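PT26-6P (Thermococcus sp., PDB 2WB7) is of unknown function, encoded by a euryarchaeal mobile element and built from three domains with novel folds. Local coordinates at residues H25-E30 / A228-G233. Sequence-based numbering, arbitrary orientation.
Sequences HKAAAE and ATIDGG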
# COMPACT_ATOMS: atom_id res chain seq x y z
N HIS A 25 15.00 -2.08 0.90
CA HIS A 25 14.88 -3.51 1.15
C HIS A 25 14.29 -3.74 2.53
O HIS A 25 13.30 -4.47 2.67
CB HIS A 25 16.23 -4.21 0.97
CG HIS A 25 16.61 -4.38 -0.47
ND1 HIS A 25 17.88 -4.09 -0.94
CD2 HIS A 25 15.90 -4.79 -1.54
CE1 HIS A 25 17.92 -4.32 -2.24
NE2 HIS A 25 16.74 -4.75 -2.63
N LYS A 26 14.86 -3.08 3.53
CA LYS A 26 14.35 -3.12 4.90
C LYS A 26 12.86 -2.84 4.97
O LYS A 26 12.12 -3.58 5.60
CB LYS A 26 15.07 -2.08 5.76
CG LYS A 26 16.37 -2.55 6.33
CD LYS A 26 16.06 -3.53 7.42
CE LYS A 26 15.24 -2.84 8.48
NZ LYS A 26 15.99 -1.66 8.97
N ALA A 27 12.44 -1.75 4.33
CA ALA A 27 11.05 -1.33 4.37
C ALA A 27 10.20 -2.44 3.79
O ALA A 27 9.15 -2.79 4.34
CB ALA A 27 10.88 -0.06 3.58
N ALA A 28 10.66 -2.99 2.66
CA ALA A 28 9.98 -4.10 1.99
C ALA A 28 9.79 -5.25 2.98
O ALA A 28 8.67 -5.71 3.21
CB ALA A 28 10.80 -4.56 0.82
N ALA A 29 10.90 -5.71 3.55
CA ALA A 29 10.88 -6.76 4.56
C ALA A 29 9.90 -6.43 5.67
O ALA A 29 9.06 -7.24 6.06
CB ALA A 29 12.26 -6.94 5.12
N GLU A 30 10.02 -5.23 6.21
CA GLU A 30 9.14 -4.83 7.30
C GLU A 30 7.67 -4.90 6.89
O GLU A 30 6.83 -5.38 7.63
CB GLU A 30 9.49 -3.43 7.78
CG GLU A 30 8.49 -2.87 8.77
CD GLU A 30 8.72 -1.40 9.07
OE1 GLU A 30 9.75 -0.85 8.60
OE2 GLU A 30 7.87 -0.79 9.76
N ALA A 228 -0.46 -0.87 6.12
CA ALA A 228 0.72 -0.75 5.27
C ALA A 228 1.57 0.49 5.54
O ALA A 228 1.80 1.30 4.66
CB ALA A 228 0.31 -0.79 3.82
N THR A 229 2.05 0.61 6.76
CA THR A 229 2.90 1.72 7.14
C THR A 229 4.32 1.24 7.34
O THR A 229 4.52 0.20 7.95
CB THR A 229 2.44 2.28 8.48
OG1 THR A 229 1.22 3.00 8.28
CG2 THR A 229 3.48 3.21 9.07
N ILE A 230 5.30 1.98 6.84
CA ILE A 230 6.69 1.72 7.22
C ILE A 230 7.12 2.69 8.33
O ILE A 230 6.72 3.85 8.34
CB ILE A 230 7.65 1.80 6.04
CG1 ILE A 230 7.54 3.15 5.35
CG2 ILE A 230 7.37 0.69 5.04
CD1 ILE A 230 8.60 3.35 4.26
N ASP A 231 7.91 2.20 9.27
CA ASP A 231 8.36 3.03 10.39
C ASP A 231 9.28 4.12 9.88
O ASP A 231 10.31 3.83 9.26
CB ASP A 231 9.11 2.19 11.42
CG ASP A 231 8.24 1.13 12.09
OD1 ASP A 231 7.05 1.42 12.36
OD2 ASP A 231 8.75 0.01 12.34
N GLY A 232 8.93 5.37 10.15
CA GLY A 232 9.79 6.48 9.75
C GLY A 232 9.62 6.95 8.32
O GLY A 232 10.27 7.93 7.92
N GLY A 233 8.78 6.27 7.54
CA GLY A 233 8.46 6.75 6.19
C GLY A 233 7.93 8.17 6.26
O GLY A 233 7.29 8.54 7.23
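Glu-30 brings its carboxylate tip against the backbone at Ile-230 and Asp-231, where a loop with a type II beta turn (Ile-230 to Gly-233) passes helix 21-34. CG lies anti to the backbone N (chi1 172°) and the chain stays extended, so the acid reaches straight out from the helix. Glu-30 OE2 accepts a hydrogen bond from Asp-231 N, 3.0 Å away, through its syn lone pair. The bond is bent, 148° at the hydrogen. The same OE2 forms a salt bridge with Lys-34, one helical turn on, whose NZ also bonds the carbonyl O of Thr-229. One turn back on the helix, Ala-27 CB meets Ile-230 CG2 at 3.9 Å, and both side chains rest on Leu-254 of strand 253-261. Helix and loop thus pack together on the eight-stranded antiparallel sheet of the second immunoglobulin-like domain. An alanine at Glu-30 would remove the carboxylate and is likely to loosen the start of the turn and cost Lys-34 a charged partner. Gly-233 N closes the turn on Ile-230 O. Gly-232 has a positive phi, where a CB would press on the preceding carbonyl. Lys-34 would probably balance part of the negative charge gathered here. The carboxylates of Glu-30 and Asp-231 cross obliquely, their planes 36° apart.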